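Local coordinates for protein orotidine-5-phosphate decarboxylase/orotate phosphoribosyltransferase, putative (Ompdcase-oprtase, putative) (Leishmania infantum, PDB 3QW3) that probably catalyses the decarboxylation of orotidine 5'-phosphate to UMP, through the decarboxylase domain of a bifunctional UMP synthase, at residues Ala53-Phe58 against Trp63-Glu68; Ser98-Leu103 against Gln120-Tyr125. All coordinates share one frame; numbering follows the deposited sequence.

How the contacts relate
Contacts 1 and 2 follow one another along the chain, their centres about 18 Å apart on the helical layer of a single TIM barrel. Leu103, at the end of segment 98-103, joins them: its CD1 packs 3.8 Å from CD2 of Leu66 in contact 1. A second connection runs through the dimer, where Glu56 OE1 of contact 1 is hydrogen-bonded to Ser98 OG of the second subunit and Phe57 meets the ring of His102 of that subunit edge-to-face. Glu56 OE2 forms a salt bridge with Arg85 of the same partner chain. As in other OMP decarboxylases, the active site is expected at the C-terminal ends of the barrel strands, close to this interface.

Contact 1 of 2, residues Ala53-Phe58 against Trp63-Glu68; sequences AFFEFF and WAALSE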
loop_
_atom_site.group_PDB
_atom_site.type_symbol
_atom_site.label_atom_id
_atom_site.label_comp_id
_atom_site.label_asym_id
_atom_site.label_seq_id
_atom_site.Cartn_x
_atom_site.Cartn_y
_atom_site.Cartn_z
ATOM N N ALA A 53 -8.193 6.313 -0.665
ATOM C CA ALA A 53 -7.979 6.706 -2.071
ATOM C C ALA A 53 -8.975 7.767 -2.532
ATOM O O ALA A 53 -8.617 8.714 -3.244
ATOM C CB ALA A 53 -8.053 5.484 -2.986
ATOM N N PHE A 54 -10.230 7.607 -2.128
ATOM C CA PHE A 54 -11.283 8.526 -2.541
ATOM C C PHE A 54 -11.026 9.927 -1.991
ATOM O O PHE A 54 -11.313 10.923 -2.656
ATOM C CB PHE A 54 -12.653 8.004 -2.097
ATOM C CG PHE A 54 -13.238 6.941 -3.004
ATOM C CD1 PHE A 54 -12.437 6.193 -3.863
ATOM C CD2 PHE A 54 -14.604 6.684 -2.982
ATOM C CE1 PHE A 54 -12.992 5.208 -4.692
ATOM C CE2 PHE A 54 -15.169 5.701 -3.798
ATOM C CZ PHE A 54 -14.365 4.961 -4.653
ATOM N N PHE A 55 -10.461 10.006 -0.789
ATOM C CA PHE A 55 -10.136 11.307 -0.214
ATOM C C PHE A 55 -8.858 11.897 -0.807
ATOM O O PHE A 55 -8.790 13.099 -1.057
ATOM C CB PHE A 55 -10.091 11.238 1.311
ATOM C CG PHE A 55 -11.449 11.117 1.936
ATOM C CD1 PHE A 55 -12.201 12.260 2.210
ATOM C CD2 PHE A 55 -11.988 9.871 2.229
ATOM C CE1 PHE A 55 -13.475 12.156 2.788
ATOM C CE2 PHE A 55 -13.262 9.755 2.801
ATOM C CZ PHE A 55 -14.003 10.902 3.077
ATOM N N GLU A 56 -7.862 11.045 -1.056
ATOM C CA GLU A 56 -6.635 11.472 -1.731
ATOM C C GLU A 56 -6.945 12.079 -3.104
ATOM O O GLU A 56 -6.271 13.018 -3.539
ATOM C CB GLU A 56 -5.653 10.300 -1.880
ATOM C CG GLU A 56 -4.340 10.706 -2.557
ATOM C CD GLU A 56 -3.411 9.540 -2.836
ATOM O OE1 GLU A 56 -2.762 9.550 -3.906
ATOM O OE2 GLU A 56 -3.316 8.623 -1.991
ATOM N N PHE A 57 -7.973 11.544 -3.763
ATOM C CA PHE A 57 -8.420 11.994 -5.091
ATOM C C PHE A 57 -8.668 13.505 -5.150
ATOM O O PHE A 57 -8.367 14.148 -6.158
ATOM C CB PHE A 57 -9.690 11.223 -5.500
ATOM C CG PHE A 57 -10.227 11.578 -6.868
ATOM C CD1 PHE A 57 -11.088 12.661 -7.037
ATOM C CD2 PHE A 57 -9.906 10.801 -7.976
ATOM C CE1 PHE A 57 -11.596 12.987 -8.301
ATOM C CE2 PHE A 57 -10.415 11.112 -9.241
ATOM C CZ PHE A 57 -11.259 12.208 -9.401
ATOM N N PHE A 58 -9.201 14.068 -4.069
ATOM C CA PHE A 58 -9.515 15.498 -4.030
ATOM C C PHE A 58 -8.318 16.405 -3.748
ATOM O O PHE A 58 -8.471 17.623 -3.627
ATOM C CB PHE A 58 -10.661 15.771 -3.054
ATOM C CG PHE A 58 -11.949 15.128 -3.463
ATOM C CD1 PHE A 58 -12.608 15.543 -4.619
ATOM C CD2 PHE A 58 -12.497 14.101 -2.709
ATOM C CE1 PHE A 58 -13.793 14.940 -5.016
ATOM C CE2 PHE A 58 -13.690 13.498 -3.096
ATOM C CZ PHE A 58 -14.336 13.921 -4.252
ATOM N N TRP A 63 -7.286 15.744 2.170
ATOM C CA TRP A 63 -6.801 15.414 3.522
ATOM C C TRP A 63 -7.684 16.044 4.581
ATOM O O TRP A 63 -8.080 15.386 5.546
ATOM C CB TRP A 63 -5.358 15.885 3.754
ATOM C CG TRP A 63 -4.828 15.513 5.134
ATOM C CD1 TRP A 63 -4.076 14.419 5.451
ATOM C CD2 TRP A 63 -5.029 16.227 6.368
ATOM N NE1 TRP A 63 -3.791 14.409 6.794
ATOM C CE2 TRP A 63 -4.364 15.506 7.380
ATOM C CE3 TRP A 63 -5.699 17.405 6.711
ATOM C CZ2 TRP A 63 -4.351 15.924 8.712
ATOM C CZ3 TRP A 63 -5.687 17.818 8.034
ATOM C CH2 TRP A 63 -5.017 17.080 9.018
ATOM N N ALA A 64 -7.985 17.325 4.386
ATOM C CA ALA A 64 -8.797 18.088 5.340
ATOM C C ALA A 64 -10.206 17.505 5.409
ATOM O O ALA A 64 -10.796 17.429 6.484
ATOM C CB ALA A 64 -8.840 19.564 4.964
ATOM N N ALA A 65 -10.719 17.085 4.254
ATOM C CA ALA A 65 -12.026 16.443 4.163
ATOM C C ALA A 65 -12.044 15.128 4.943
ATOM O O ALA A 65 -12.990 14.853 5.684
ATOM C CB ALA A 65 -12.411 16.209 2.703
ATOM N N LEU A 66 -10.991 14.327 4.780
ATOM C CA LEU A 66 -10.871 13.060 5.502
ATOM C C LEU A 66 -10.799 13.305 7.004
ATOM O O LEU A 66 -11.446 12.601 7.777
ATOM C CB LEU A 66 -9.644 12.269 5.022
ATOM C CG LEU A 66 -9.352 10.923 5.700
ATOM C CD1 LEU A 66 -10.566 9.985 5.671
ATOM C CD2 LEU A 66 -8.143 10.263 5.050
ATOM N N SER A 67 -10.027 14.315 7.407
ATOM C CA SER A 67 -9.906 14.667 8.821
ATOM C C SER A 67 -11.268 15.039 9.396
ATOM O O SER A 67 -11.645 14.563 10.473
ATOM C CB SER A 67 -8.903 15.810 9.030
ATOM O OG SER A 67 -8.793 16.123 10.411
ATOM N N GLU A 68 -12.004 15.865 8.655
ATOM C CA GLU A 68 -13.333 16.321 9.061
ATOM C C GLU A 68 -14.339 15.167 9.156
ATOM O O GLU A 68 -15.134 15.108 10.096
ATOM C CB GLU A 68 -13.840 17.414 8.111
ATOM C CG GLU A 68 -15.197 17.997 8.499
ATOM C CD GLU A 68 -15.575 19.251 7.718
ATOM O OE1 GLU A 68 -16.595 19.876 8.085
ATOM O OE2 GLU A 68 -14.872 19.611 6.747
#
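Phe55 lays one face of its ring against Leu66, and the two side chains cross at about a right angle in a contact that buries 196 Å² counted over both sides. The CH-pi contact comes from the CD1 methyl of Leu66, which stands 4.0 Å from the centroid of the Phe55 ring and 20° off its normal, displaced toward the CD2 side. With chi1 at 179° CG of Leu66 points away from the backbone N, and chi2 of 54° then turns CD1 over the ring. The helix backbone shares the same surface: CA of Leu66 lies over the ring, and Leu66 N is 3.5 Å from Phe55 CD1. Such close approach leaves the Phe55 and Leu66 CA atoms 6.0 Å apart. Both segments follow strand 47-50 in the barrel: 53-58 belongs to the short helix 52-56 at the C-terminal end of that strand, and 63-68 to helix 60-72, which leads on toward strand 80-85. Ala65 meets the ring differently, its CB sitting at the edge and in the ring plane, 4.0 Å from Phe55 CD1. Within segment 53-58, Phe58 N bonds to Phe55 O at 3.2 Å. Helix 27-41 packs alongside, with Cys34 touching Phe55 and Val31 touching Ala65.

Contact 2 of 2, residues Ser98-Leu103 against Gln120-Tyr125; sequences SAFKHL and QPFMRY
Phe100 drives the edge of its ring into the face of Tyr125 in a T-shaped (edge-to-face) pair. The CD2 corner of Phe100 stands over the centre of the Tyr125 ring, 3.6 Å above its plane, with the centroids 5.0 Å apart and the planes at 62°. A chi1 of -65° swings the Phe100 ring round so that its CD2 edge reaches the tyrosine. Phe100 CB makes a separate contact, 4.0 Å from Tyr125 CE2. Beyond the ring, Tyr125 OH and Thr97 OG1 share a weak hydrogen bond, which ties the tyrosine back to helix 89-102. That helix and helix 116-123, on either side of strand 107-110 in sequence, are consecutive outer helices of the TIM barrel. In the apolar contact with Phe122, Phe100 CE2 comes to the edge of the Phe122 ring, near its plane, 4.3 Å from Phe122 CD1. Among polar groups, Phe122 O lies near the plane of the Phe100 ring at its edge, 3.6 Å from CE2. The same carbonyl accepts a weak bond from Tyr125 N. A wider pi-type turn spans 98-102, with Leu103 N bonded to Ser98 O at 2.8 Å, while Phe100 O takes a weak hydrogen bond from Lys128 NZ.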
loop_
_atom_site.group_PDB
_atom_site.type_symbol
_atom_site.label_atom_id
_atom_site.label_comp_id
_atom_site.label_asym_id
_atom_site.label_seq_id
_atom_site.Cartn_x
_atom_site.Cartn_y
_atom_site.Cartn_z
ATOM N N SER A 98 0.664 9.559 10.442
ATOM C CA SER A 98 -0.398 10.204 9.685
ATOM C C SER A 98 -1.778 9.631 10.035
ATOM O O SER A 98 -2.698 10.376 10.367
ATOM C CB SER A 98 -0.138 10.070 8.180
ATOM O OG SER A 98 -1.248 10.553 7.447
ATOM N N ALA A 99 -1.903 8.310 9.969
ATOM C CA ALA A 99 -3.189 7.648 10.178
ATOM C C ALA A 99 -3.664 7.722 11.626
ATOM O O ALA A 99 -4.832 8.011 11.881
ATOM C CB ALA A 99 -3.113 6.205 9.739
ATOM N N PHE A 100 -2.748 7.475 12.556
ATOM C CA PHE A 100 -3.104 7.269 13.957
ATOM C C PHE A 100 -3.101 8.551 14.786
ATOM O O PHE A 100 -3.912 8.690 15.706
ATOM C CB PHE A 100 -2.172 6.247 14.609
ATOM C CG PHE A 100 -2.274 4.851 14.040
ATOM C CD1 PHE A 100 -3.467 4.373 13.479
ATOM C CD2 PHE A 100 -1.183 4.000 14.108
ATOM C CE1 PHE A 100 -3.542 3.067 12.974
ATOM C CE2 PHE A 100 -1.249 2.695 13.617
ATOM C CZ PHE A 100 -2.434 2.230 13.038
ATOM N N LYS A 101 -2.197 9.477 14.477
ATOM C CA LYS A 101 -2.075 10.705 15.271
ATOM C C LYS A 101 -2.646 11.927 14.560
ATOM O O LYS A 101 -3.434 12.671 15.140
ATOM C CB LYS A 101 -0.623 10.941 15.703
ATOM C CG LYS A 101 -0.458 12.110 16.678
ATOM C CD LYS A 101 0.912 12.113 17.340
ATOM C CE LYS A 101 1.986 12.690 16.429
ATOM N N HIS A 102 -2.252 12.146 13.309
ATOM C CA HIS A 102 -2.738 13.305 12.572
ATOM C C HIS A 102 -4.212 13.182 12.211
ATOM O O HIS A 102 -4.991 14.101 12.462
ATOM C CB HIS A 102 -1.888 13.570 11.323
ATOM C CG HIS A 102 -0.445 13.843 11.619
ATOM N ND1 HIS A 102 0.515 13.916 10.632
ATOM C CD2 HIS A 102 0.204 14.054 12.791
ATOM C CE1 HIS A 102 1.691 14.164 11.182
ATOM N NE2 HIS A 102 1.530 14.251 12.491
ATOM N N LEU A 103 -4.595 12.043 11.636
ATOM C CA LEU A 103 -5.986 11.819 11.240
ATOM C C LEU A 103 -6.840 11.249 12.372
ATOM O O LEU A 103 -8.076 11.313 12.308
ATOM C CB LEU A 103 -6.068 10.913 10.007
ATOM C CG LEU A 103 -5.558 11.493 8.685
ATOM C CD1 LEU A 103 -5.393 10.366 7.659
ATOM C CD2 LEU A 103 -6.475 12.584 8.159
ATOM N N GLN A 120 5.582 -3.831 11.814
ATOM C CA GLN A 120 5.934 -3.360 13.158
ATOM C C GLN A 120 5.671 -1.861 13.415
ATOM O O GLN A 120 5.146 -1.514 14.473
ATOM C CB GLN A 120 7.379 -3.756 13.509
ATOM C CG GLN A 120 7.787 -3.504 14.968
ATOM C CD GLN A 120 8.373 -2.114 15.206
ATOM O OE1 GLN A 120 8.635 -1.352 14.266
ATOM N NE2 GLN A 120 8.585 -1.779 16.479
ATOM N N PRO A 121 6.021 -0.968 12.457
ATOM C CA PRO A 121 5.755 0.460 12.681
ATOM C C PRO A 121 4.276 0.798 12.892
ATOM O O PRO A 121 3.962 1.809 13.514
ATOM C CB PRO A 121 6.277 1.113 11.397
ATOM C CG PRO A 121 7.337 0.182 10.935
ATOM C CD PRO A 121 6.780 -1.172 11.209
ATOM N N PHE A 122 3.378 -0.030 12.370
ATOM C CA PHE A 122 1.959 0.141 12.650
ATOM C C PHE A 122 1.585 -0.558 13.958
ATOM O O PHE A 122 0.892 0.017 14.799
ATOM C CB PHE A 122 1.112 -0.371 11.485
ATOM C CG PHE A 122 1.375 0.346 10.193
ATOM C CD1 PHE A 122 0.877 1.632 9.979
ATOM C CD2 PHE A 122 2.128 -0.257 9.192
ATOM C CE1 PHE A 122 1.122 2.301 8.781
ATOM C CE2 PHE A 122 2.381 0.409 7.990
ATOM C CZ PHE A 122 1.873 1.686 7.786
ATOM N N MET A 123 2.086 -1.774 14.140
ATOM C CA MET A 123 1.692 -2.619 15.280
ATOM C C MET A 123 2.260 -2.163 16.626
ATOM O O MET A 123 1.798 -2.608 17.681
ATOM C CB MET A 123 2.057 -4.080 15.009
ATOM C CG MET A 123 1.329 -4.673 13.806
ATOM S SD MET A 123 1.937 -6.284 13.308
ATOM C CE MET A 123 0.823 -6.658 11.958
ATOM N N ARG A 124 3.249 -1.271 16.592
ATOM C CA ARG A 124 3.878 -0.776 17.822
ATOM C C ARG A 124 2.971 0.161 18.636
ATOM O O ARG A 124 3.287 0.499 19.783
ATOM C CB ARG A 124 5.233 -0.120 17.521
ATOM C CG ARG A 124 5.170 1.086 16.604
ATOM C CD ARG A 124 6.571 1.590 16.244
ATOM N NE ARG A 124 7.271 2.171 17.390
ATOM C CZ ARG A 124 7.133 3.429 17.800
ATOM N NH1 ARG A 124 6.313 4.261 17.169
ATOM N NH2 ARG A 124 7.821 3.858 18.851
ATOM N N TYR A 125 1.856 0.582 18.034
ATOM C CA TYR A 125 0.837 1.371 18.724
ATOM C C TYR A 125 -0.171 0.398 19.343
ATOM O O TYR A 125 -1.054 -0.095 18.642
ATOM C CB TYR A 125 0.081 2.269 17.741
ATOM C CG TYR A 125 0.824 3.450 17.141
ATOM C CD1 TYR A 125 1.834 3.267 16.195
ATOM C CD2 TYR A 125 0.465 4.755 17.474
ATOM C CE1 TYR A 125 2.492 4.352 15.631
ATOM C CE2 TYR A 125 1.117 5.849 16.915
ATOM C CZ TYR A 125 2.129 5.638 15.993
ATOM O OH TYR A 125 2.772 6.723 15.441
#